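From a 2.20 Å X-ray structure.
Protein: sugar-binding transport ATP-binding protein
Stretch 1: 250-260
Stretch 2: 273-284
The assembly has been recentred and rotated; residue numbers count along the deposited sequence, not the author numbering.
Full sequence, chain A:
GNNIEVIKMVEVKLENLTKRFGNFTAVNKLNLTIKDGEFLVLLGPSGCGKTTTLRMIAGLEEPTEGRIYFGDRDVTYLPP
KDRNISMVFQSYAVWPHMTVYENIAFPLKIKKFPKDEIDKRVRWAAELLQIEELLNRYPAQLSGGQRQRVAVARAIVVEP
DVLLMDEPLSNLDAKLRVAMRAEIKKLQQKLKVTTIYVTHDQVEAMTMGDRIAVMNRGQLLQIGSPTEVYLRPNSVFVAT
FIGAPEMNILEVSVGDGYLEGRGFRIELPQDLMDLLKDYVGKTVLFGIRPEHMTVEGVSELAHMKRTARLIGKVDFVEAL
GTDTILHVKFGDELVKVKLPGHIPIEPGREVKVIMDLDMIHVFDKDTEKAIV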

ATOM      1  N   LEU A 250      -6.361  11.537 -19.334  1.00 38.38           N
ATOM      2  CA  LEU A 250      -6.260  12.870 -19.914  1.00 42.59           C
ATOM      3  C   LEU A 250      -7.310  13.151 -20.978  1.00 40.32           C
ATOM      4  O   LEU A 250      -7.522  12.357 -21.887  1.00 45.34           O
ATOM      5  CB  LEU A 250      -4.870  13.075 -20.524  1.00 41.65           C
ATOM      6  CG  LEU A 250      -3.678  12.936 -19.582  1.00 34.37           C
ATOM      7  CD1 LEU A 250      -2.408  13.357 -20.307  1.00 32.49           C
ATOM      8  CD2 LEU A 250      -3.899  13.786 -18.351  1.00 34.92           C
ATOM      9  N   GLU A 251      -7.953  14.302 -20.862  1.00 40.66           N
ATOM     10  CA  GLU A 251      -8.979  14.718 -21.810  1.00 46.38           C
ATOM     11  C   GLU A 251      -8.320  15.181 -23.106  1.00 41.60           C
ATOM     12  O   GLU A 251      -7.477  16.066 -23.085  1.00 41.88           O
ATOM     13  CB  GLU A 251      -9.789  15.854 -21.191  1.00 51.59           C
ATOM     14  CG  GLU A 251     -11.052  16.218 -21.925  1.00 69.44           C
ATOM     15  CD  GLU A 251     -11.893  17.209 -21.140  1.00 76.86           C
ATOM     16  OE1 GLU A 251     -12.914  17.680 -21.683  1.00 79.89           O
ATOM     17  OE2 GLU A 251     -11.533  17.513 -19.978  1.00 77.61           O
ATOM     18  N   VAL A 252      -8.682  14.577 -24.235  1.00 40.11           N
ATOM     19  CA  VAL A 252      -8.097  14.976 -25.511  1.00 46.36           C
ATOM     20  C   VAL A 252      -9.081  14.998 -26.695  1.00 52.05           C
ATOM     21  O   VAL A 252     -10.209  14.510 -26.594  1.00 48.78           O
ATOM     22  CB  VAL A 252      -6.902  14.071 -25.890  1.00 40.08           C
ATOM     23  CG1 VAL A 252      -5.854  14.110 -24.786  1.00 41.98           C
ATOM     24  CG2 VAL A 252      -7.374  12.654 -26.149  1.00 38.21           C
ATOM     25  N   SER A 253      -8.639  15.579 -27.810  1.00 53.04           N
ATOM     26  CA  SER A 253      -9.452  15.668 -29.019  1.00 58.16           C
ATOM     27  C   SER A 253      -8.814  14.829 -30.117  1.00 58.50           C
ATOM     28  O   SER A 253      -7.591  14.819 -30.258  1.00 58.74           O
ATOM     29  CB  SER A 253      -9.563  17.123 -29.475  1.00 58.31           C
ATOM     30  OG  SER A 253     -10.256  17.897 -28.513  1.00 50.29           O
ATOM     31  N   VAL A 254      -9.642  14.133 -30.890  1.00 57.52           N
ATOM     32  CA  VAL A 254      -9.167  13.267 -31.968  1.00 62.01           C
ATOM     33  C   VAL A 254      -9.027  14.007 -33.302  1.00 70.58           C
ATOM     34  O   VAL A 254      -9.927  14.745 -33.700  1.00 71.89           O
ATOM     35  CB  VAL A 254     -10.133  12.078 -32.173  1.00 60.63           C
ATOM     36  CG1 VAL A 254      -9.533  11.080 -33.150  1.00 59.67           C
ATOM     37  CG2 VAL A 254     -10.436  11.411 -30.836  1.00 59.70           C
ATOM     38  N   GLY A 255      -7.910  13.792 -33.998  1.00 75.30           N
ATOM     39  CA  GLY A 255      -7.695  14.460 -35.275  1.00 80.29           C
ATOM     40  C   GLY A 255      -7.418  13.538 -36.454  1.00 84.45           C
ATOM     41  O   GLY A 255      -7.592  12.323 -36.350  1.00 84.86           O
ATOM     42  N   ASP A 256      -6.988  14.124 -37.573  1.00 87.18           N
ATOM     43  CA  ASP A 256      -6.672  13.377 -38.796  1.00 90.12           C
ATOM     44  C   ASP A 256      -6.105  12.006 -38.464  1.00 90.50           C
ATOM     45  O   ASP A 256      -6.528  10.990 -39.020  1.00 93.63           O
ATOM     46  CB  ASP A 256      -5.653  14.149 -39.646  1.00 91.39           C
ATOM     47  CG  ASP A 256      -6.252  15.379 -40.312  1.00 95.59           C
ATOM     48  OD1 ASP A 256      -7.074  16.057 -39.657  1.00 97.32           O
ATOM     49  OD2 ASP A 256      -5.894  15.676 -41.484  1.00 21.85           O
ATOM     50  N   GLY A 257      -5.141  11.995 -37.551  1.00 88.34           N
ATOM     51  CA  GLY A 257      -4.509  10.761 -37.127  1.00 83.96           C
ATOM     52  C   GLY A 257      -3.599  11.088 -35.965  1.00 81.86           C
ATOM     53  O   GLY A 257      -2.385  10.886 -36.034  1.00 82.24           O
ATOM     54  N   TYR A 258      -4.194  11.605 -34.893  1.00 77.99           N
ATOM     55  CA  TYR A 258      -3.444  11.996 -33.706  1.00 74.30           C
ATOM     56  C   TYR A 258      -4.390  12.454 -32.611  1.00 69.56           C
ATOM     57  O   TYR A 258      -5.576  12.675 -32.845  1.00 71.82           O
ATOM     58  CB  TYR A 258      -2.499  13.146 -34.049  1.00 77.37           C
ATOM     59  CG  TYR A 258      -3.222  14.307 -34.699  1.00 86.02           C
ATOM     60  CD1 TYR A 258      -3.976  15.206 -33.939  1.00 86.68           C
ATOM     61  CD2 TYR A 258      -3.214  14.466 -36.088  1.00 86.83           C
ATOM     62  CE1 TYR A 258      -4.706  16.230 -34.549  1.00 88.60           C
ATOM     63  CE2 TYR A 258      -3.940  15.483 -36.704  1.00 86.38           C
ATOM     64  CZ  TYR A 258      -4.684  16.359 -35.933  1.00 86.83           C
ATOM     65  OH  TYR A 258      -5.410  17.353 -36.548  1.00 86.07           O
ATOM     66  N   LEU A 259      -3.845  12.592 -31.412  1.00 63.11           N
ATOM     67  CA  LEU A 259      -4.601  13.052 -30.260  1.00 56.80           C
ATOM     68  C   LEU A 259      -3.890  14.309 -29.806  1.00 53.11           C
ATOM     69  O   LEU A 259      -2.674  14.423 -29.949  1.00 52.32           O
ATOM     70  CB  LEU A 259      -4.560  12.017 -29.130  1.00 52.52           C
ATOM     71  CG  LEU A 259      -5.250  10.674 -29.359  1.00 57.00           C
ATOM     72  CD1 LEU A 259      -4.748   9.638 -28.355  1.00 49.32           C
ATOM     73  CD2 LEU A 259      -6.755  10.866 -29.252  1.00 53.79           C
ATOM     74  N   GLU A 260      -4.637  15.260 -29.273  1.00 53.36           N
ATOM     75  CA  GLU A 260      -4.022  16.478 -28.789  1.00 56.26           C
ATOM     76  C   GLU A 260      -4.757  16.919 -27.534  1.00 56.14           C
ATOM     77  O   GLU A 260      -5.989  16.921 -27.487  1.00 55.99           O
ATOM     78  CB  GLU A 260      -4.057  17.565 -29.873  1.00 66.59           C
ATOM     79  CG  GLU A 260      -5.377  18.293 -30.039  1.00 74.80           C
ATOM     80  CD  GLU A 260      -5.552  19.398 -29.016  1.00 83.00           C
ATOM     81  OE1 GLU A 260      -4.630  20.237 -28.889  1.00 85.00           O
ATOM     82  OE2 GLU A 260      -6.608  19.432 -28.345  1.00 87.81           O
ATOM     83  N   MET A 273      -4.002   1.987 -34.584  1.00 96.67           N
ATOM     84  CA  MET A 273      -5.166   2.146 -33.717  1.00 95.85           C
ATOM     85  C   MET A 273      -6.293   2.881 -34.431  1.00 95.55           C
ATOM     86  O   MET A 273      -7.072   2.283 -35.177  1.00 96.64           O
ATOM     87  CB  MET A 273      -4.792   2.926 -32.455  1.00 96.34           C
ATOM     88  CG  MET A 273      -3.695   2.301 -31.620  1.00 98.47           C
ATOM     89  SD  MET A 273      -3.422   3.239 -30.104  1.00104.46           S
ATOM     90  CE  MET A 273      -2.347   4.536 -30.697  1.00103.00           C
ATOM     91  N   ASP A 274      -6.363   4.186 -34.189  1.00 93.12           N
ATOM     92  CA  ASP A 274      -7.380   5.049 -34.773  1.00 90.71           C
ATOM     93  C   ASP A 274      -8.744   4.390 -34.988  1.00 88.52           C
ATOM     94  O   ASP A 274      -9.321   4.456 -36.078  1.00 85.14           O
ATOM     95  CB  ASP A 274      -6.874   5.661 -36.083  1.00 91.07           C
ATOM     96  CG  ASP A 274      -6.697   7.173 -35.989  1.00 91.99           C
ATOM     97  OD1 ASP A 274      -7.709   7.883 -35.806  1.00 94.09           O
ATOM     98  OD2 ASP A 274      -5.550   7.655 -36.094  1.00 84.61           O
ATOM     99  N   LEU A 275      -9.245   3.734 -33.943  1.00 84.69           N
ATOM    100  CA  LEU A 275     -10.563   3.106 -33.981  1.00 82.41           C
ATOM    101  C   LEU A 275     -11.460   4.221 -33.477  1.00 81.69           C
ATOM    102  O   LEU A 275     -12.561   3.985 -32.981  1.00 81.48           O
ATOM    103  CB  LEU A 275     -10.644   1.921 -33.013  1.00 80.87           C
ATOM    104  CG  LEU A 275      -9.862   0.640 -33.305  1.00 81.53           C
ATOM    105  CD1 LEU A 275     -10.088  -0.363 -32.187  1.00 73.63           C
ATOM    106  CD2 LEU A 275     -10.313   0.058 -34.632  1.00 81.67           C
ATOM    107  N   LEU A 276     -10.956   5.442 -33.607  1.00 80.78           N
ATOM    108  CA  LEU A 276     -11.653   6.629 -33.146  1.00 80.83           C
ATOM    109  C   LEU A 276     -12.318   7.421 -34.270  1.00 82.15           C
ATOM    110  O   LEU A 276     -12.689   8.575 -34.078  1.00 85.54           O
ATOM    111  CB  LEU A 276     -10.662   7.527 -32.402  1.00 80.41           C
ATOM    112  CG  LEU A 276      -9.831   6.854 -31.304  1.00 78.84           C
ATOM    113  CD1 LEU A 276      -8.735   7.793 -30.838  1.00 78.90           C
ATOM    114  CD2 LEU A 276     -10.731   6.460 -30.147  1.00 80.40           C
ATOM    115  N   LYS A 277     -12.470   6.806 -35.440  1.00 83.62           N
ATOM    116  CA  LYS A 277     -13.096   7.486 -36.573  1.00 82.22           C
ATOM    117  C   LYS A 277     -14.412   8.173 -36.199  1.00 78.75           C
ATOM    118  O   LYS A 277     -14.675   9.294 -36.630  1.00 80.25           O
ATOM    119  CB  LYS A 277     -13.325   6.502 -37.722  1.00 83.70           C
ATOM    120  CG  LYS A 277     -12.043   6.035 -38.387  1.00 87.57           C
ATOM    121  CD  LYS A 277     -12.327   5.087 -39.542  1.00 95.01           C
ATOM    122  CE  LYS A 277     -11.043   4.687 -40.261  1.00 96.13           C
ATOM    123  NZ  LYS A 277     -10.346   5.865 -40.856  1.00 96.05           N
ATOM    124  N   ASP A 278     -15.237   7.510 -35.398  1.00 73.27           N
ATOM    125  CA  ASP A 278     -16.506   8.099 -34.981  1.00 72.87           C
ATOM    126  C   ASP A 278     -16.262   9.157 -33.909  1.00 70.19           C
ATOM    127  O   ASP A 278     -17.194   9.589 -33.223  1.00 70.98           O
ATOM    128  CB  ASP A 278     -17.450   7.026 -34.423  1.00 75.11           C
ATOM    129  CG  ASP A 278     -17.901   6.034 -35.478  1.00 78.96           C
ATOM    130  OD1 ASP A 278     -18.396   6.476 -36.535  1.00 80.49           O
ATOM    131  OD2 ASP A 278     -17.772   4.812 -35.247  1.00 80.22           O
ATOM    132  N   TYR A 279     -15.006   9.568 -33.763  1.00 65.48           N
ATOM    133  CA  TYR A 279     -14.652  10.564 -32.761  1.00 61.02           C
ATOM    134  C   TYR A 279     -13.769  11.681 -33.280  1.00 62.59           C
ATOM    135  O   TYR A 279     -13.467  12.618 -32.540  1.00 59.93           O
ATOM    136  CB  TYR A 279     -13.968   9.904 -31.556  1.00 58.21           C
ATOM    137  CG  TYR A 279     -14.896   9.049 -30.720  1.00 51.29           C
ATOM    138  CD1 TYR A 279     -15.164   7.728 -31.067  1.00 45.48           C
ATOM    139  CD2 TYR A 279     -15.534   9.576 -29.601  1.00 45.31           C
ATOM    140  CE1 TYR A 279     -16.050   6.952 -30.317  1.00 45.11           C
ATOM    141  CE2 TYR A 279     -16.418   8.813 -28.848  1.00 47.45           C
ATOM    142  CZ  TYR A 279     -16.671   7.501 -29.210  1.00 43.48           C
ATOM    143  OH  TYR A 279     -17.542   6.741 -28.459  1.00 46.60           O
ATOM    144  N   VAL A 280     -13.342  11.592 -34.537  1.00 60.38           N
ATOM    145  CA  VAL A 280     -12.504  12.650 -35.086  1.00 60.40           C
ATOM    146  C   VAL A 280     -13.273  13.947 -34.858  1.00 58.10           C
ATOM    147  O   VAL A 280     -14.446  14.037 -35.204  1.00 57.89           O
ATOM    148  CB  VAL A 280     -12.248  12.469 -36.604  1.00 62.55           C
ATOM    149  CG1 VAL A 280     -11.214  13.480 -37.077  1.00 65.73           C
ATOM    150  CG2 VAL A 280     -11.760  11.063 -36.893  1.00 64.47           C
ATOM    151  N   GLY A 281     -12.620  14.928 -34.239  1.00 59.20           N
ATOM    152  CA  GLY A 281     -13.264  16.202 -33.969  1.00 61.97           C
ATOM    153  C   GLY A 281     -14.036  16.256 -32.659  1.00 68.11           C
ATOM    154  O   GLY A 281     -14.615  17.290 -32.313  1.00 72.36           O
ATOM    155  N   LYS A 282     -14.046  15.151 -31.921  1.00 66.91           N
ATOM    156  CA  LYS A 282     -14.761  15.088 -30.651  1.00 63.79           C
ATOM    157  C   LYS A 282     -13.789  14.793 -29.508  1.00 59.88           C
ATOM    158  O   LYS A 282     -12.682  14.295 -29.737  1.00 59.20           O
ATOM    159  CB  LYS A 282     -15.831  13.994 -30.718  1.00 69.88           C
ATOM    160  CG  LYS A 282     -17.063  14.273 -29.878  1.00 75.66           C
ATOM    161  CD  LYS A 282     -17.849  15.451 -30.431  1.00 78.42           C
ATOM    162  CE  LYS A 282     -19.138  15.674 -29.647  1.00 84.88           C
ATOM    163  NZ  LYS A 282     -19.978  16.764 -30.226  1.00 79.90           N
ATOM    164  N   THR A 283     -14.201  15.100 -28.281  1.00 51.06           N
ATOM    165  CA  THR A 283     -13.356  14.860 -27.112  1.00 53.58           C
ATOM    166  C   THR A 283     -13.556  13.476 -26.484  1.00 53.32           C
ATOM    167  O   THR A 283     -14.683  13.007 -26.307  1.00 52.38           O
ATOM    168  CB  THR A 283     -13.598  15.912 -26.020  1.00 55.36           C
ATOM    169  OG1 THR A 283     -13.182  17.199 -26.492  1.00 64.44           O
ATOM    170  CG2 THR A 283     -12.817  15.564 -24.764  1.00 57.12           C
ATOM    171  N   VAL A 284     -12.443  12.836 -26.140  1.00 52.07           N
ATOM    172  CA  VAL A 284     -12.456  11.516 -25.522  1.00 42.81           C
ATOM    173  C   VAL A 284     -11.461  11.507 -24.368  1.00 44.25           C
ATOM    174  O   VAL A 284     -10.671  12.435 -24.226  1.00 42.90           O
ATOM    175  CB  VAL A 284     -12.066  10.423 -26.536  1.00 44.12           C
ATOM    176  CG1 VAL A 284     -13.137  10.311 -27.602  1.00 46.67           C
ATOM    177  CG2 VAL A 284     -10.719  10.744 -27.178  1.00 39.58           C
TER

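How do the two backbones hold each other? The strand of stretch 1 runs antiparallel to the strand that begins at Thr-283 and runs on beyond stretch 2. Val-252 and Val-284 form a hydrogen-bonded pair: Val-252 N donates to Val-284 O at 2.9 Å, almost perfectly straight, and Val-284 N returns the bond to Val-252 O at 2.8 Å. The ladder continues with a longer bond from Val-254 N to Lys-282 O, 3.3 Å, and a short one from Gly-281 N to Val-254 O, 2.8 Å. Between the Val-252 and Val-284 pair and the Val-254 N to Lys-282 O bond, Ser-253 and Thr-283 face each other as a non-hydrogen-bonded pair, their CA atoms 4.4 Å apart.

What lets stretch 2 deliver both Gly-281 N and Lys-282 O to the same residue? A type II turn from Tyr-279 to Lys-282, closed by Lys-282 N bonding to Tyr-279 O at 2.7 Å, leaves those two groups facing Val-254. Gly-281 has phi 87° and psi 0°; with these angles a CB would be jammed against the carbonyl oxygen of Val-280, so the bend itself calls for glycine.

Why is Val-254 the centre of the apolar contact? Its CA-to-CB bond points toward stretch 2, and its t rotamer (chi1 -172°) sets both methyls against stretch 2, where both reach Leu-276. Val-254 CG1 lies 3.8 Å from Leu-276 CB, and Val-254 CG2 lies 3.7 Å from Val-284 CG2 and 3.9 Å from Tyr-279 CB. Val-284 adopts m, and Val-284 CG2 also approaches Val-252 CG2 at 4.0 Å, Val-252 being m as well. Leu-276 and Leu-259 are both in the m,t conformation, which brings Leu-259 CD2 within 4.0 Å of Leu-276 CD1. These contacts are dispersive, gathering branched and long aliphatic groups away from water.

What happens on the face carrying Ser-253 and Thr-283? Both residues have chi1 in the m well, and Ser-253 OG and Thr-283 OG1 stay 3.6 Å apart, near neighbours without a hydrogen bond. Glu-251 instead uses its aliphatic portion: with chi1 and chi2 both t, the chain is extended, and its CG packs 3.4 Å from Thr-283 CG2 while the carboxylate finds hydrogen bonds outside the two stretches.

How does the contact finish at the hairpin bend? The CA-to-CB bond of Asp-274 points toward stretch 1, its chi1 of -114° lying between wells, and its OD2 comes 3.4 Å from Gly-257 CA, a close approach rather than a hydrogen bond. Nearby, Val-280, in the t rotamer, sets CG1 3.8 Å from Gly-255 C, covering the backbone there.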